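Local coordinates for protein nitroreductase (Desulfitobacterium hafniense, PDB 3PXV) that binds flavin mononucleotide between its two subunits and, as a member of the nitroreductase family, probably works as an FMN-dependent oxidoreductase, at residues Ile32-Ala35 with Ala36-Ala39; Val111-Gly114 with Ile115-Thr119. All blocks are in the same frame, centred on the assembly; numbering follows the deposited sequence. Where two conformers were deposited one is given.

Interaction 1: Ile32-Ala35 with Ala36-Ala39; sequences IAEA and AIQA
Ile32 takes part through its backbone: its carbonyl oxygen O receives the amide N of Ala36 at 3.0 Å, a regular i to i+4 helix bond, while its side chain turns to helix 106-126 and packs on Ile120 and Ala124. Ala33 O accepts the next bond, from Ile37 N at 3.3 Å, and its methyl group faces Val50 and Val52 of strand 50-53. Here helix 26-36 is running out. Ala36 to Ala39 form a type I beta turn, closed by Ala39 N on Ala36 O, which carries the chain off the helix towards Pro40, Ser41 and Gly42 of the FMN pocket. In one of its two modelled conformers, Glu34 bends at chi2 (68°) and its carboxylate comes alongside the ends of the Ile37 and Gln38 side chains, a tentative approach with OE2 3.0 Å from Gln38 NE2 and the carboxylate and amide planes 73° apart. The extended Gln38 chain passes in front of the Glu34 carbonyl oxygen, CG 3.3 Å from O. The same oxygen has CG1 of Ile37 3.2 Å away. Ala35 O takes the amide N of Gln38 at 3.0 Å, an i to i+3 bond whose donor sits well above the carbonyl plane, and Ala35 CB rests against Ala123. From the second subunit, His178 NE2 hydrogen-bonds Ile37 O.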
ATOM      1  N   ILE B  32      10.855  -5.948 -11.170  1.00 44.55           N
ATOM      2  CA  ILE B  32      10.308  -5.497  -9.902  1.00 42.96           C
ATOM      3  C   ILE B  32      10.141  -3.968  -9.853  1.00 42.72           C
ATOM      4  O   ILE B  32       9.116  -3.461  -9.364  1.00 41.85           O
ATOM      5  CB  ILE B  32      11.209  -5.942  -8.744  1.00 43.01           C
ATOM      6  CG1 ILE B  32      11.176  -7.474  -8.611  1.00 45.57           C
ATOM      7  CG2 ILE B  32      10.791  -5.238  -7.437  1.00 40.26           C
ATOM      8  CD1 ILE B  32      12.281  -8.044  -7.679  1.00 46.69           C
ATOM      9  N   ALA B  33      11.117  -3.221 -10.352  1.00 40.26           N
ATOM     10  CA  ALA B  33      10.980  -1.764 -10.307  1.00 42.99           C
ATOM     11  C   ALA B  33       9.948  -1.292 -11.351  1.00 44.75           C
ATOM     12  O   ALA B  33       9.315  -0.276 -11.152  1.00 45.40           O
ATOM     13  CB  ALA B  33      12.313  -1.076 -10.505  1.00 42.19           C
ATOM     14  N   GLU B  34       9.773  -2.038 -12.445  1.00 44.66           N
ATOM     15  CA  GLU B  34       8.791  -1.671 -13.474  0.50 45.68           C
ATOM     16  C   GLU B  34       7.426  -1.892 -12.863  1.00 45.32           C
ATOM     17  O   GLU B  34       6.514  -1.133 -13.083  1.00 46.32           O
ATOM     18  CB  GLU B  34       8.966  -2.504 -14.756  0.50 45.81           C
ATOM     19  CG  GLU B  34       7.780  -2.517 -15.783  0.50 50.58           C
ATOM     20  CD  GLU B  34       7.496  -1.180 -16.502  0.50 47.10           C
ATOM     21  OE1 GLU B  34       8.277  -0.225 -16.378  0.50 48.89           O
ATOM     22  OE2 GLU B  34       6.476  -1.096 -17.214  0.50 46.36           O
ATOM     23  N   ALA B  35       7.297  -2.941 -12.050  1.00 45.80           N
ATOM     24  CA  ALA B  35       6.036  -3.247 -11.396  1.00 42.19           C
ATOM     25  C   ALA B  35       5.699  -2.133 -10.402  1.00 40.95           C
ATOM     26  O   ALA B  35       4.562  -1.673 -10.333  1.00 40.19           O
ATOM     27  CB  ALA B  35       6.115  -4.604 -10.703  1.00 40.16           C
ATOM     28  N   ALA B  36       6.699  -1.666  -9.667  1.00 40.39           N
ATOM     29  CA  ALA B  36       6.482  -0.612  -8.678  1.00 41.29           C
ATOM     30  C   ALA B  36       5.889   0.662  -9.300  1.00 41.23           C
ATOM     31  O   ALA B  36       4.914   1.214  -8.804  1.00 41.18           O
ATOM     32  CB  ALA B  36       7.794  -0.301  -7.935  1.00 41.05           C
ATOM     33  N   ILE B  37       6.438   1.094 -10.427  1.00 42.96           N
ATOM     34  CA  ILE B  37       5.961   2.317 -11.058  1.00 42.79           C
ATOM     35  C   ILE B  37       4.564   2.154 -11.667  1.00 41.83           C
ATOM     36  O   ILE B  37       3.953   3.128 -12.093  1.00 42.58           O
ATOM     37  CB  ILE B  37       6.999   2.920 -12.060  1.00 44.51           C
ATOM     38  CG1 ILE B  37       7.300   2.004 -13.250  1.00 44.43           C
ATOM     39  CG2 ILE B  37       8.312   3.250 -11.325  1.00 37.77           C
ATOM     40  CD1 ILE B  37       7.924   2.769 -14.428  1.00 38.66           C
ATOM     41  N   GLN B  38       4.053   0.928 -11.688  1.00 41.56           N
ATOM     42  CA  GLN B  38       2.693   0.669 -12.173  1.00 42.54           C
ATOM     43  C   GLN B  38       1.687   0.780 -11.012  1.00 42.10           C
ATOM     44  O   GLN B  38       0.470   0.592 -11.190  1.00 40.23           O
ATOM     45  CB  GLN B  38       2.606  -0.700 -12.870  1.00 42.35           C
ATOM     46  CG  GLN B  38       3.417  -0.785 -14.170  1.00 44.11           C
ATOM     47  CD  GLN B  38       3.707  -2.207 -14.661  1.00 45.93           C
ATOM     48  OE1 GLN B  38       3.701  -3.178 -13.896  1.00 36.80           O
ATOM     49  NE2 GLN B  38       4.013  -2.320 -15.954  1.00 45.01           N
ATOM     50  N   ALA B  39       2.203   1.101  -9.828  1.00 40.60           N
ATOM     51  CA  ALA B  39       1.359   1.295  -8.659  1.00 41.48           C
ATOM     52  C   ALA B  39       0.457   2.516  -8.853  1.00 40.67           C
ATOM     53  O   ALA B  39       0.879   3.525  -9.403  1.00 43.94           O
ATOM     54  CB  ALA B  39       2.229   1.480  -7.393  1.00 38.45           C
TER

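Interaction 2: Val111-Gly114 with Ile115-Thr119. With FMN (flavin mononucleotide), chain E.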
ATOM      1  N   VAL B 111      -0.060   6.662   2.107  1.00 41.69           N
ATOM      2  CA  VAL B 111      -0.933   5.629   1.526  1.00 39.64           C
ATOM      3  C   VAL B 111      -0.293   5.153   0.185  1.00 40.79           C
ATOM      4  O   VAL B 111       0.048   3.960   0.014  1.00 40.18           O
ATOM      5  CB  VAL B 111      -2.370   6.181   1.328  1.00 43.69           C
ATOM      6  CG1 VAL B 111      -3.213   5.247   0.459  1.00 32.88           C
ATOM      7  CG2 VAL B 111      -3.066   6.501   2.718  1.00 37.55           C
ATOM      8  N   ASP B 112      -0.033   6.102  -0.715  1.00 39.67           N
ATOM      9  CA  ASP B 112       0.608   5.814  -1.985  1.00 39.79           C
ATOM     10  C   ASP B 112       1.895   5.038  -1.781  1.00 40.51           C
ATOM     11  O   ASP B 112       2.204   4.110  -2.550  1.00 38.64           O
ATOM     12  CB  ASP B 112       0.932   7.101  -2.763  1.00 40.73           C
ATOM     13  CG  ASP B 112      -0.316   7.854  -3.222  1.00 43.23           C
ATOM     14  OD1 ASP B 112      -1.416   7.272  -3.266  1.00 45.52           O
ATOM     15  OD2 ASP B 112      -0.206   9.042  -3.553  1.00 43.33           O
ATOM     16  N   CYS B 113       2.650   5.416  -0.748  1.00 41.55           N
ATOM     17  CA  CYS B 113       3.904   4.759  -0.455  1.00 41.41           C
ATOM     18  C   CYS B 113       3.695   3.284  -0.170  1.00 41.16           C
ATOM     19  O   CYS B 113       4.446   2.442  -0.694  1.00 43.48           O
ATOM     20  CB  CYS B 113       4.647   5.432   0.712  1.00 42.33           C
ATOM     21  SG  CYS B 113       6.228   4.603   1.150  1.00 40.84           S
ATOM     22  N   GLY B 114       2.682   2.975   0.648  1.00 40.89           N
ATOM     23  CA  GLY B 114       2.356   1.594   1.008  1.00 39.46           C
ATOM     24  C   GLY B 114       1.846   0.807  -0.183  1.00 39.61           C
ATOM     25  O   GLY B 114       2.123  -0.369  -0.324  1.00 37.87           O
ATOM     26  N   ILE B 115       1.090   1.485  -1.048  1.00 41.10           N
ATOM     27  CA  ILE B 115       0.590   0.870  -2.265  1.00 39.22           C
ATOM     28  C   ILE B 115       1.745   0.414  -3.118  1.00 39.94           C
ATOM     29  O   ILE B 115       1.716  -0.672  -3.670  1.00 40.18           O
ATOM     30  CB  ILE B 115      -0.257   1.842  -3.056  1.00 39.27           C
ATOM     31  CG1 ILE B 115      -1.583   2.051  -2.313  1.00 39.27           C
ATOM     32  CG2 ILE B 115      -0.472   1.323  -4.487  1.00 36.43           C
ATOM     33  CD1 ILE B 115      -2.570   3.008  -2.971  1.00 40.17           C
ATOM     34  N   LEU B 116       2.779   1.240  -3.227  1.00 39.32           N
ATOM     35  CA  LEU B 116       3.904   0.884  -4.060  1.00 37.98           C
ATOM     36  C   LEU B 116       4.780  -0.206  -3.413  1.00 40.65           C
ATOM     37  O   LEU B 116       5.244  -1.128  -4.114  1.00 39.24           O
ATOM     38  CB  LEU B 116       4.690   2.132  -4.409  1.00 39.81           C
ATOM     39  CG  LEU B 116       5.942   2.056  -5.295  1.00 43.95           C
ATOM     40  CD1 LEU B 116       6.125   3.352  -6.036  1.00 41.93           C
ATOM     41  CD2 LEU B 116       7.188   1.708  -4.449  1.00 40.49           C
ATOM     42  N   CYS B 117       5.004  -0.119  -2.096  1.00 39.09           N
ATOM     43  CA  CYS B 117       5.846  -1.110  -1.433  1.00 40.54           C
ATOM     44  C   CYS B 117       5.238  -2.493  -1.516  1.00 40.38           C
ATOM     45  O   CYS B 117       5.962  -3.456  -1.702  1.00 41.29           O
ATOM     46  CB  CYS B 117       6.209  -0.699  -0.006  1.00 39.30           C
ATOM     47  SG  CYS B 117       7.385   0.699  -0.060  1.00 45.57           S
ATOM     48  N   GLN B 118       3.912  -2.594  -1.403  1.00 43.00           N
ATOM     49  CA  GLN B 118       3.221  -3.892  -1.544  1.00 42.06           C
ATOM     50  C   GLN B 118       3.355  -4.371  -2.988  1.00 40.60           C
ATOM     51  O   GLN B 118       3.578  -5.550  -3.229  1.00 39.93           O
ATOM     52  CB  GLN B 118       1.750  -3.817  -1.098  1.00 40.35           C
ATOM     53  CG  GLN B 118       0.942  -5.094  -1.251  1.00 40.86           C
ATOM     54  CD  GLN B 118       1.424  -6.274  -0.412  1.00 41.25           C
ATOM     55  OE1 GLN B 118       2.521  -6.273   0.092  1.00 45.26           O
ATOM     56  NE2 GLN B 118       0.591  -7.301  -0.281  1.00 40.58           N
ATOM     57  N   THR B 119       3.252  -3.468  -3.954  1.00 39.57           N
ATOM     58  CA  THR B 119       3.414  -3.881  -5.351  1.00 38.39           C
ATOM     59  C   THR B 119       4.809  -4.492  -5.562  1.00 39.65           C
ATOM     60  O   THR B 119       4.960  -5.531  -6.224  1.00 38.99           O
ATOM     61  CB  THR B 119       3.204  -2.733  -6.277  1.00 38.48           C
ATOM     62  OG1 THR B 119       1.913  -2.173  -6.024  1.00 38.35           O
ATOM     63  CG2 THR B 119       3.310  -3.196  -7.733  1.00 34.09           C
TER
HETATM   64  N1  FMN E 200     -10.032   8.103  -8.077  1.00 42.75           N
HETATM   65  C2  FMN E 200     -11.333   8.589  -7.982  1.00 47.99           C
HETATM   66  O2  FMN E 200     -12.026   8.705  -9.007  1.00 44.40           O
HETATM   67  N3  FMN E 200     -11.842   8.934  -6.736  1.00 48.26           N
HETATM   68  C4  FMN E 200     -11.035   8.798  -5.606  1.00 50.93           C
HETATM   69  O4  FMN E 200     -11.521   9.116  -4.510  1.00 47.87           O
HETATM   70  C4A FMN E 200      -9.704   8.304  -5.718  1.00 44.10           C
HETATM   71  N5  FMN E 200      -8.871   8.145  -4.620  1.00 42.68           N
HETATM   72  C5A FMN E 200      -7.684   7.419  -4.728  1.00 44.52           C
HETATM   73  C6  FMN E 200      -6.982   7.050  -3.574  1.00 44.97           C
HETATM   74  C7  FMN E 200      -5.792   6.318  -3.636  1.00 40.86           C
HETATM   75  C7M FMN E 200      -5.057   5.926  -2.389  1.00 38.23           C
HETATM   76  C8  FMN E 200      -5.312   5.966  -4.876  1.00 44.77           C
HETATM   77  C8M FMN E 200      -4.056   5.184  -4.993  1.00 39.60           C
HETATM   78  C9  FMN E 200      -6.006   6.331  -6.039  1.00 50.99           C
HETATM   79  C9A FMN E 200      -7.196   7.056  -5.990  1.00 44.08           C
HETATM   80  N10 FMN E 200      -7.917   7.456  -7.144  1.00 49.76           N
HETATM   81  C10 FMN E 200      -9.215   7.957  -6.984  1.00 41.31           C
HETATM   82  C1' FMN E 200      -7.544   6.980  -8.510  1.00 42.75           C
HETATM   83  C2' FMN E 200      -6.293   7.631  -9.085  1.00 48.09           C
HETATM   84  O2' FMN E 200      -6.671   8.760  -9.838  1.00 45.50           O
HETATM   85  C3' FMN E 200      -5.556   6.639 -10.012  1.00 45.60           C
HETATM   86  O3' FMN E 200      -4.920   5.594  -9.278  1.00 44.07           O
HETATM   87  C4' FMN E 200      -4.511   7.352 -10.857  1.00 45.06           C
HETATM   88  O4' FMN E 200      -5.158   8.287 -11.703  1.00 50.20           O
HETATM   89  C5' FMN E 200      -3.650   6.365 -11.658  1.00 42.52           C
HETATM   90  O5' FMN E 200      -4.448   5.773 -12.648  1.00 41.15           O
HETATM   91  P   FMN E 200      -4.632   4.222 -12.725  1.00 42.51           P
HETATM   92  O1P FMN E 200      -5.780   4.059 -13.698  1.00 48.24           O
HETATM   93  O2P FMN E 200      -5.113   3.653 -11.415  1.00 38.08           O
HETATM   94  O3P FMN E 200      -3.335   3.614 -13.230  1.00 46.91           O
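Four successive i to i+4 bonds make this a regular alpha-helical segment: Ile115 N reaches Val111 O at 2.9 Å, and Leu116, Cys117 and Gln118 N follow on Asp112, Cys113 and Gly114 O. One face of the helix covers the dimethylbenzene end of an FMN whose polar groups are bound by Arg13, His178 and other residues of the second subunit. Ile115 CD1 touches methyl C8M of FMN at 3.3 Å, Val111 CG1 meets methyl C7M at 3.5 Å, and the two side chains meet, CG1 to CD1, at 4.1 Å. Ile115 gets there with an extended chain (chi2 -180°), which carries CD1 out to the ring system. Asp112 OD1 lies near C8M and accepts from Gly42 N, while OD2 forms a salt bridge with Arg45; together they hold the carboxylate at two points. Thr119 OG1 bonds back to Ile115 O at 2.8 Å, on the opposite face of that carbonyl from Thr119 N. On the face turned to the sheet, Cys113 and Cys117 bring their SG atoms to 4.2 Å. Both pack on Cys164 of strand 161-169, and Leu116 and Cys117 on Val99 of strand 95-101, so helix 106-126 lies against the sheet.

Overall arrangement
Both contacts are local and largely buried, and both reach the second subunit, but they belong to different helices. Interaction 1 is where helix 26-36 ends, and its polar side chains, Glu34 and Gln38, are partly exposed; interaction 2 is the middle of helix 106-126, buried throughout. The first joins a type I turn at a helix end with charged and amide groups, whereas the second has regular helix bonds, apolar side chains on the flavin and the sheet, and buried polar groups that have partners. Their centres are 10 Å apart and they touch directly: Ala35 O packs on Thr119 CG2 at 3.3 Å, and Ala39 CB lies 3.8 Å from Leu116 CA.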